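Glycosyl hydrolase family 88 (Pedobacter heparinus, PDB 3WIW) probably hydrolyses unsaturated glucuronyl oligosaccharides, with specificity for those derived from heparin. Local coordinates at residues Q48-G53 / E351-I356; Y183-E188 / P192-A197. All coordinates share one frame; numbering follows the deposited sequence. Where two conformers were deposited one is given.

How the contacts relate
Two ways of joining parts of an alpha6/alpha6-barrel appear here. Contact 1 brings residues 48-53, at the end of helix 30-49, against the loop 351-356, which follows almost 300 residues later, so it ties early and late parts of the chain together at the surface. Contact 2 is local: helices 175-188 and 192-208 are consecutive and meet across a three-residue turn, and both lie within the long span of chain between the two halves of contact 1. The contacts do not touch; their centres are 34 Å apart and their nearest atoms about 21 Å. Both lie away from the predicted catalytic residues Asp-116 and Asp-174.

Contact 1: residues Q48-G53 / E351-I356; sequences QTYTPG and ENQFFI
The ring of Tyr-50 meets Gln-353 at its edge: the carbonyl oxygen of Gln-353 lies near the ring plane, where the phenol can reach it. The ring of Phe-354 comes close to the same tyrosine obliquely, CE2 of Tyr-50 standing 4.4 Å from CD2 of Phe-354. Thr-49 crosses Phe-354 at about a right angle, its OG1 3.3 Å from CE2 of the ring.

The polar link is the hydrogen bond from OH of Tyr-50 to O of Gln-353, 2.7 Å long. The hydroxyl meets the carbonyl at a C=O...O angle of 134° and is tilted 25° from the carbonyl plane. The phenol gives its proton to that oxygen and accepts one from a water, 2.9 Å from OH of Tyr-50. The same water donates to OE1 of Gln-353, so Gln-353 holds the phenol directly through its backbone and, by way of the water, through its side chain. A bend at chi2 (-76°) folds the glutamine back far enough for OE1 to share this water, while its NE2 bonds to O of Gly-63. OG1 of Thr-49 is hydrogen-bonded to O of Arg-45, and so is already satisfied where it borders the phenylalanine ring.

This is a surface junction between a helix end and a distant loop. Phe-354 also rests on Gln-42, Arg-45 and Ala-46 of helix 30-49, whereas Tyr-50 packs on Pro-56 of strand 55-59 and on Val-65 and Leu-67 of strand 65-68, the hairpin that Gln-353 touches through Val-59 and Val-65.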
ATOM      1  N   GLN A  48      13.456  18.008  -6.030  0.68 13.54           N
ATOM      2  CA  GLN A  48      14.576  18.822  -6.510  0.68 14.62           C
ATOM      3  C   GLN A  48      15.842  17.983  -6.655  0.68 15.89           C
ATOM      4  O   GLN A  48      16.716  18.289  -7.462  0.68 20.45           O
ATOM      5  CB  GLN A  48      14.856  19.963  -5.524  0.68 14.52           C
ATOM      6  CG  GLN A  48      13.796  21.069  -5.536  0.68 15.44           C
ATOM      7  CD  GLN A  48      13.872  22.010  -4.345  0.68 16.37           C
ATOM      8  OE1 GLN A  48      14.588  21.764  -3.363  0.68 15.89           O
ATOM      9  NE2 GLN A  48      13.114  23.091  -4.418  0.68 17.07           N
ATOM     10  N   THR A  49      15.939  16.927  -5.859  1.00 15.62           N
ATOM     11  CA  THR A  49      17.171  16.152  -5.751  1.00 16.18           C
ATOM     12  C   THR A  49      17.210  14.907  -6.660  1.00 15.54           C
ATOM     13  O   THR A  49      18.206  14.666  -7.366  1.00 15.95           O
ATOM     14  CB  THR A  49      17.383  15.744  -4.277  1.00 17.85           C
ATOM     15  OG1 THR A  49      17.509  16.926  -3.478  1.00 18.97           O
ATOM     16  CG2 THR A  49      18.634  14.922  -4.102  1.00 18.68           C
ATOM     17  N   TYR A  50      16.154  14.096  -6.618  1.00 14.44           N
ATOM     18  CA  TYR A  50      16.076  12.881  -7.421  1.00 14.16           C
ATOM     19  C   TYR A  50      15.675  13.180  -8.863  1.00 14.78           C
ATOM     20  O   TYR A  50      15.190  14.279  -9.182  1.00 15.95           O
ATOM     21  CB  TYR A  50      15.134  11.848  -6.745  1.00 13.18           C
ATOM     22  CG  TYR A  50      15.572  11.588  -5.323  1.00 13.62           C
ATOM     23  CD1 TYR A  50      16.791  10.985  -5.072  1.00 13.39           C
ATOM     24  CD2 TYR A  50      14.804  12.002  -4.235  1.00 13.81           C
ATOM     25  CE1 TYR A  50      17.247  10.791  -3.787  1.00 13.51           C
ATOM     26  CE2 TYR A  50      15.259  11.817  -2.916  1.00 13.88           C
ATOM     27  CZ  TYR A  50      16.485  11.210  -2.714  1.00 13.71           C
ATOM     28  OH  TYR A  50      16.971  11.030  -1.438  1.00 15.22           O
ATOM     29  N   THR A  51      15.904  12.208  -9.733  1.00 14.66           N
ATOM     30  CA  THR A  51      15.646  12.350 -11.162  1.00 15.00           C
ATOM     31  C   THR A  51      14.435  11.503 -11.559  1.00 14.14           C
ATOM     32  O   THR A  51      14.364  10.311 -11.229  1.00 13.84           O
ATOM     33  CB  THR A  51      16.861  11.858 -11.949  1.00 16.60           C
ATOM     34  OG1 THR A  51      18.032  12.577 -11.527  1.00 17.80           O
ATOM     35  CG2 THR A  51      16.652  12.085 -13.439  1.00 18.34           C
ATOM     36  N   PRO A  52      13.482  12.107 -12.297  1.00 14.19           N
ATOM     37  CA  PRO A  52      12.326  11.324 -12.756  1.00 13.78           C
ATOM     38  C   PRO A  52      12.777  10.057 -13.484  1.00 13.72           C
ATOM     39  O   PRO A  52      13.715  10.083 -14.295  1.00 14.56           O
ATOM     40  CB  PRO A  52      11.585  12.295 -13.692  1.00 15.14           C
ATOM     41  CG  PRO A  52      11.919  13.648 -13.095  1.00 15.44           C
ATOM     42  CD  PRO A  52      13.363  13.542 -12.640  1.00 14.99           C
ATOM     43  N   GLY A  53      12.135   8.941 -13.140  1.00 13.24           N
ATOM     44  CA  GLY A  53      12.491   7.645 -13.698  1.00 13.79           C
ATOM     45  C   GLY A  53      13.473   6.852 -12.842  1.00 13.57           C
ATOM     46  O   GLY A  53      13.758   5.688 -13.138  1.00 15.24           O
ATOM     47  N   GLU A 351      16.383  16.022   6.671  1.00 15.60           N
ATOM     48  CA  GLU A 351      17.076  14.785   7.057  1.00 14.80           C
ATOM     49  C   GLU A 351      16.516  13.533   6.402  1.00 13.40           C
ATOM     50  O   GLU A 351      15.585  13.617   5.609  1.00 13.23           O
ATOM     51  CB  GLU A 351      17.053  14.648   8.582  1.00 17.64           C
ATOM     52  CG  GLU A 351      17.664  15.898   9.238  1.00 20.16           C
ATOM     53  CD  GLU A 351      17.946  15.745  10.715  1.00 22.59           C
ATOM     54  OE1 GLU A 351      17.587  14.690  11.291  1.00 22.73           O
ATOM     55  OE2 GLU A 351      18.531  16.685  11.302  1.00 24.16           O
ATOM     56  N   ASN A 352      17.086  12.372   6.712  0.72 12.75           N
ATOM     57  CA  ASN A 352      16.495  11.098   6.284  0.72 11.98           C
ATOM     58  C   ASN A 352      16.459  10.945   4.751  0.72 12.48           C
ATOM     59  O   ASN A 352      15.592  10.256   4.213  0.72 11.89           O
ATOM     60  CB  ASN A 352      15.071  10.987   6.873  0.72 12.85           C
ATOM     61  CG  ASN A 352      14.546   9.560   6.973  0.72 13.44           C
ATOM     62  OD1 ASN A 352      15.293   8.627   7.254  0.72 14.14           O
ATOM     63  ND2 ASN A 352      13.240   9.395   6.760  0.72 12.15           N
ATOM     64  N   GLN A 353      17.401  11.586   4.051  1.00 12.30           N
ATOM     65  CA  GLN A 353      17.423  11.569   2.594  1.00 12.98           C
ATOM     66  C   GLN A 353      16.090  12.025   1.980  1.00 11.47           C
ATOM     67  O   GLN A 353      15.715  11.624   0.869  1.00 12.03           O
ATOM     68  CB  GLN A 353      17.885  10.201   2.064  1.00 13.61           C
ATOM     69  CG  GLN A 353      19.315   9.826   2.515  1.00 14.97           C
ATOM     70  CD  GLN A 353      20.409  10.585   1.739  1.00 17.02           C
ATOM     71  OE1 GLN A 353      20.202  11.702   1.283  1.00 19.33           O
ATOM     72  NE2 GLN A 353      21.559   9.945   1.556  1.00 19.40           N
ATOM     73  N   PHE A 354      15.408  12.911   2.708  1.00 10.97           N
ATOM     74  CA  PHE A 354      14.140  13.525   2.313  1.00 11.49           C
ATOM     75  C   PHE A 354      12.936  12.580   2.324  1.00 11.67           C
ATOM     76  O   PHE A 354      11.844  12.965   1.882  1.00 12.44           O
ATOM     77  CB  PHE A 354      14.245  14.256   0.966  1.00 11.84           C
ATOM     78  CG  PHE A 354      15.405  15.206   0.882  1.00 13.70           C
ATOM     79  CD1 PHE A 354      15.636  16.149   1.884  1.00 14.11           C
ATOM     80  CD2 PHE A 354      16.290  15.152  -0.195  1.00 15.09           C
ATOM     81  CE1 PHE A 354      16.721  17.015   1.794  1.00 14.71           C
ATOM     82  CE2 PHE A 354      17.365  16.018  -0.289  1.00 16.48           C
ATOM     83  CZ  PHE A 354      17.580  16.944   0.710  1.00 16.21           C
ATOM     84  N   PHE A 355      13.108  11.365   2.843  1.00 10.39           N
ATOM     85  CA  PHE A 355      11.952  10.538   3.137  1.00 10.88           C
ATOM     86  C   PHE A 355      11.202  11.100   4.338  1.00 10.42           C
ATOM     87  O   PHE A 355      11.791  11.733   5.214  1.00 12.82           O
ATOM     88  CB  PHE A 355      12.358   9.106   3.434  1.00 10.68           C
ATOM     89  CG  PHE A 355      12.880   8.360   2.245  1.00 10.16           C
ATOM     90  CD1 PHE A 355      12.006   7.757   1.351  1.00 11.39           C
ATOM     91  CD2 PHE A 355      14.246   8.251   2.011  1.00 11.86           C
ATOM     92  CE1 PHE A 355      12.479   7.042   0.238  1.00 12.34           C
ATOM     93  CE2 PHE A 355      14.731   7.541   0.918  1.00 12.11           C
ATOM     94  CZ  PHE A 355      13.851   6.933   0.021  1.00 12.50           C
ATOM     95  N   ILE A 356       9.915  10.815   4.411  1.00  9.67           N
ATOM     96  CA  ILE A 356       9.060  11.395   5.443  1.00 10.18           C
ATOM     97  C   ILE A 356       9.109  10.589   6.758  1.00 10.13           C
ATOM     98  O   ILE A 356       9.308  11.159   7.814  1.00 11.02           O
ATOM     99  CB  ILE A 356       7.621  11.523   4.927  1.00 11.51           C
ATOM    100  CG1 ILE A 356       7.576  12.486   3.717  1.00 12.56           C
ATOM    101  CG2 ILE A 356       6.691  11.996   6.032  1.00 12.00           C
ATOM    102  CD1 ILE A 356       6.281  12.486   2.936  1.00 13.50           C
TER
HETATM  103  O   HOH W   1      19.559  12.339  -1.301  1.00 21.11           O

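Contact 2: residues Y183-E188 / P192-A197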
ATOM      1  N   TYR A 183     -10.688  -2.471 -10.430  1.00 11.71           N
ATOM      2  CA  TYR A 183     -12.045  -1.989 -10.150  1.00 11.93           C
ATOM      3  C   TYR A 183     -12.287  -0.652 -10.846  1.00 12.50           C
ATOM      4  O   TYR A 183     -13.318  -0.442 -11.501  1.00 14.32           O
ATOM      5  CB  TYR A 183     -12.284  -1.804  -8.661  1.00 12.30           C
ATOM      6  CG  TYR A 183     -12.307  -3.056  -7.803  1.00 11.21           C
ATOM      7  CD1 TYR A 183     -13.127  -4.144  -8.102  1.00 11.92           C
ATOM      8  CD2 TYR A 183     -11.550  -3.113  -6.626  1.00 11.47           C
ATOM      9  CE1 TYR A 183     -13.149  -5.256  -7.273  1.00 12.62           C
ATOM     10  CE2 TYR A 183     -11.570  -4.226  -5.805  1.00 12.26           C
ATOM     11  CZ  TYR A 183     -12.374  -5.287  -6.126  1.00 12.59           C
ATOM     12  OH  TYR A 183     -12.410  -6.388  -5.299  1.00 13.14           O
ATOM     13  N   TRP A 184     -11.319   0.247 -10.733  1.00 11.63           N
ATOM     14  CA  TRP A 184     -11.413   1.566 -11.340  1.00 12.10           C
ATOM     15  C   TRP A 184     -11.471   1.447 -12.859  1.00 11.60           C
ATOM     16  O   TRP A 184     -12.327   2.041 -13.506  1.00 13.78           O
ATOM     17  CB  TRP A 184     -10.217   2.449 -10.920  1.00 12.88           C
ATOM     18  CG  TRP A 184     -10.159   3.703 -11.731  1.00 13.73           C
ATOM     19  CD1 TRP A 184     -10.866   4.852 -11.519  1.00 15.41           C
ATOM     20  CD2 TRP A 184      -9.408   3.903 -12.946  1.00 13.53           C
ATOM     21  NE1 TRP A 184     -10.579   5.759 -12.520  1.00 16.37           N
ATOM     22  CE2 TRP A 184      -9.688   5.202 -13.403  1.00 15.15           C
ATOM     23  CE3 TRP A 184      -8.495   3.116 -13.663  1.00 14.02           C
ATOM     24  CZ2 TRP A 184      -9.097   5.740 -14.562  1.00 15.17           C
ATOM     25  CZ3 TRP A 184      -7.908   3.643 -14.824  1.00 14.93           C
ATOM     26  CH2 TRP A 184      -8.219   4.941 -15.260  1.00 15.33           C
ATOM     27  N   ALA A 185     -10.563   0.667 -13.438  1.00 11.59           N
ATOM     28  CA  ALA A 185     -10.453   0.576 -14.897  1.00 12.52           C
ATOM     29  C   ALA A 185     -11.667  -0.113 -15.525  1.00 12.87           C
ATOM     30  O   ALA A 185     -12.123   0.274 -16.602  1.00 13.74           O
ATOM     31  CB  ALA A 185      -9.177  -0.160 -15.267  1.00 11.32           C
ATOM     32  N   GLY A 186     -12.200  -1.135 -14.859  1.00 12.71           N
ATOM     33  CA  GLY A 186     -13.380  -1.820 -15.337  1.00 13.92           C
ATOM     34  C   GLY A 186     -14.535  -0.859 -15.523  1.00 15.09           C
ATOM     35  O   GLY A 186     -15.265  -0.941 -16.513  1.00 16.24           O
ATOM     36  N   LYS A 187     -14.685   0.079 -14.595  1.00 14.44           N
ATOM     37  CA  LYS A 187     -15.731   1.090 -14.700  1.00 16.59           C
ATOM     38  C   LYS A 187     -15.390   2.177 -15.726  1.00 17.18           C
ATOM     39  O   LYS A 187     -16.239   2.540 -16.545  1.00 18.50           O
ATOM     40  CB  LYS A 187     -16.035   1.702 -13.330  1.00 19.70           C
ATOM     41  CG  LYS A 187     -16.582   0.722 -12.309  1.00 24.34           C
ATOM     42  CD  LYS A 187     -17.947   0.163 -12.692  1.00 28.91           C
ATOM     43  CE  LYS A 187     -18.532  -0.613 -11.499  1.00 32.15           C
ATOM     44  NZ  LYS A 187     -19.010  -1.980 -11.867  1.00 34.24           N
ATOM     45  N   GLU A 188     -14.161   2.687 -15.689  1.00 15.54           N
ATOM     46  CA  GLU A 188     -13.739   3.794 -16.547  1.00 16.07           C
ATOM     47  C   GLU A 188     -13.832   3.415 -18.027  1.00 15.96           C
ATOM     48  O   GLU A 188     -14.238   4.230 -18.856  1.00 17.18           O
ATOM     49  CB  GLU A 188     -12.300   4.217 -16.189  1.00 16.20           C
ATOM     50  CG  GLU A 188     -11.646   5.205 -17.166  1.00 18.12           C
ATOM     51  CD  GLU A 188     -12.358   6.552 -17.233  1.00 22.17           C
ATOM     52  OE1 GLU A 188     -12.226   7.240 -18.267  1.00 23.43           O
ATOM     53  OE2 GLU A 188     -13.031   6.929 -16.249  1.00 23.80           O
ATOM     54  N   PRO A 192     -16.608  -4.728 -17.932  1.00 16.80           N
ATOM     55  CA  PRO A 192     -17.123  -5.456 -16.766  1.00 17.81           C
ATOM     56  C   PRO A 192     -16.289  -6.692 -16.419  1.00 16.48           C
ATOM     57  O   PRO A 192     -16.175  -6.989 -15.237  1.00 16.53           O
ATOM     58  CB  PRO A 192     -18.563  -5.825 -17.158  1.00 18.99           C
ATOM     59  CG  PRO A 192     -18.662  -5.555 -18.614  1.00 20.10           C
ATOM     60  CD  PRO A 192     -17.621  -4.565 -18.989  1.00 18.16           C
ATOM     61  N   GLU A 193     -15.670  -7.368 -17.385  1.00 15.74           N
ATOM     62  CA  GLU A 193     -14.864  -8.536 -17.025  1.00 16.33           C
ATOM     63  C   GLU A 193     -13.627  -8.156 -16.231  1.00 15.18           C
ATOM     64  O   GLU A 193     -13.163  -8.942 -15.399  1.00 15.68           O
ATOM     65  CB  GLU A 193     -14.496  -9.397 -18.240  1.00 18.38           C
ATOM     66  CG  GLU A 193     -15.694 -10.186 -18.851  1.00 20.85           C
ATOM     67  CD  GLU A 193     -15.276 -11.390 -19.687  1.00 24.03           C
ATOM     68  OE1 GLU A 193     -15.306 -11.237 -20.898  1.00 23.30           O
ATOM     69  OE2 GLU A 193     -14.930 -12.477 -19.156  1.00 26.25           O
ATOM     70  N   TRP A 194     -13.117  -6.941 -16.424  1.00 13.85           N
ATOM     71  CA  TRP A 194     -11.984  -6.474 -15.608  1.00 13.74           C
ATOM     72  C   TRP A 194     -12.427  -6.295 -14.166  1.00 13.47           C
ATOM     73  O   TRP A 194     -11.744  -6.723 -13.230  1.00 13.36           O
ATOM     74  CB  TRP A 194     -11.423  -5.148 -16.122  1.00 13.94           C
ATOM     75  CG  TRP A 194     -10.733  -5.205 -17.474  1.00 13.97           C
ATOM     76  CD1 TRP A 194     -10.556  -6.306 -18.278  1.00 15.17           C
ATOM     77  CD2 TRP A 194     -10.143  -4.100 -18.172  1.00 14.20           C
ATOM     78  NE1 TRP A 194      -9.888  -5.943 -19.436  1.00 14.38           N
ATOM     79  CE2 TRP A 194      -9.613  -4.597 -19.387  1.00 13.98           C
ATOM     80  CE3 TRP A 194      -9.998  -2.738 -17.881  1.00 14.23           C
ATOM     81  CZ2 TRP A 194      -8.960  -3.774 -20.320  1.00 14.51           C
ATOM     82  CZ3 TRP A 194      -9.361  -1.916 -18.810  1.00 15.49           C
ATOM     83  CH2 TRP A 194      -8.841  -2.433 -20.010  1.00 14.96           C
ATOM     84  N   PHE A 195     -13.560  -5.619 -13.984  1.00 13.62           N
ATOM     85  CA  PHE A 195     -14.103  -5.386 -12.651  1.00 14.01           C
ATOM     86  C   PHE A 195     -14.427  -6.722 -11.980  1.00 12.84           C
ATOM     87  O   PHE A 195     -14.054  -6.944 -10.817  1.00 12.98           O
ATOM     88  CB  PHE A 195     -15.348  -4.495 -12.768  1.00 14.49           C
ATOM     89  CG  PHE A 195     -15.992  -4.168 -11.458  1.00 16.50           C
ATOM     90  CD1 PHE A 195     -16.891  -5.044 -10.864  1.00 18.33           C
ATOM     91  CD2 PHE A 195     -15.689  -2.977 -10.808  1.00 17.90           C
ATOM     92  CE1 PHE A 195     -17.483  -4.738  -9.641  1.00 19.45           C
ATOM     93  CE2 PHE A 195     -16.266  -2.667  -9.592  1.00 20.35           C
ATOM     94  CZ  PHE A 195     -17.162  -3.547  -9.007  1.00 20.18           C
ATOM     95  N   ASP A 196     -15.095  -7.612 -12.713  1.00 13.76           N
ATOM     96  CA  ASP A 196     -15.494  -8.909 -12.178  1.00 15.10           C
ATOM     97  C   ASP A 196     -14.282  -9.762 -11.822  1.00 13.92           C
ATOM     98  O   ASP A 196     -14.310 -10.498 -10.830  1.00 14.54           O
ATOM     99  CB  ASP A 196     -16.394  -9.668 -13.167  1.00 18.13           C
ATOM    100  CG  ASP A 196     -17.709  -8.945 -13.454  1.00 23.12           C
ATOM    101  OD1 ASP A 196     -18.111  -8.056 -12.673  1.00 24.27           O
ATOM    102  OD2 ASP A 196     -18.350  -9.287 -14.472  1.00 25.57           O
ATOM    103  N   ALA A 197     -13.210  -9.645 -12.599  1.00 13.83           N
ATOM    104  CA  ALA A 197     -11.997 -10.406 -12.315  1.00 14.01           C
ATOM    105  C   ALA A 197     -11.395  -9.968 -10.979  1.00 12.78           C
ATOM    106  O   ALA A 197     -10.963 -10.798 -10.189  1.00 13.34           O
ATOM    107  CB  ALA A 197     -10.982 -10.230 -13.435  1.00 14.97           C
TER
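Pro-192 begins the second helix beside Gly-186, its N 4.3 Å from the glycine O. Trp-194 follows, its CB resting on CA of Gly-186 and its CE3 3.8 Å from CB of Ala-185. Glycine matters at this point of close approach, since a beta carbon on Gly-186 would run into N of Phe-195.

Phe-195 makes the largest single contribution. Its CG stands anti to the backbone N, which sends the ring between Tyr-183 and Lys-187. Tyr-183 presents its edge to one face in a T-shaped pair, centroids 5.4 Å apart and planes at 60°. Over the opposite face Lys-187 makes a cation-pi contact, NZ 3.5 Å from the centroid of the Phe-195 ring and only 6° off its normal; bends at chi2 and chi4 bring the ammonium there. An alanine here would remove the ring, and would probably leave the lysine charge without its aromatic seat and the tyrosine edge without a face to meet.

The axes of the segments 183-188 and 192-197 pass 7.2 Å apart at 159°, an antiparallel helical hairpin closed by a short turn, in keeping with the alpha6/alpha6-barrel fold of this enzyme.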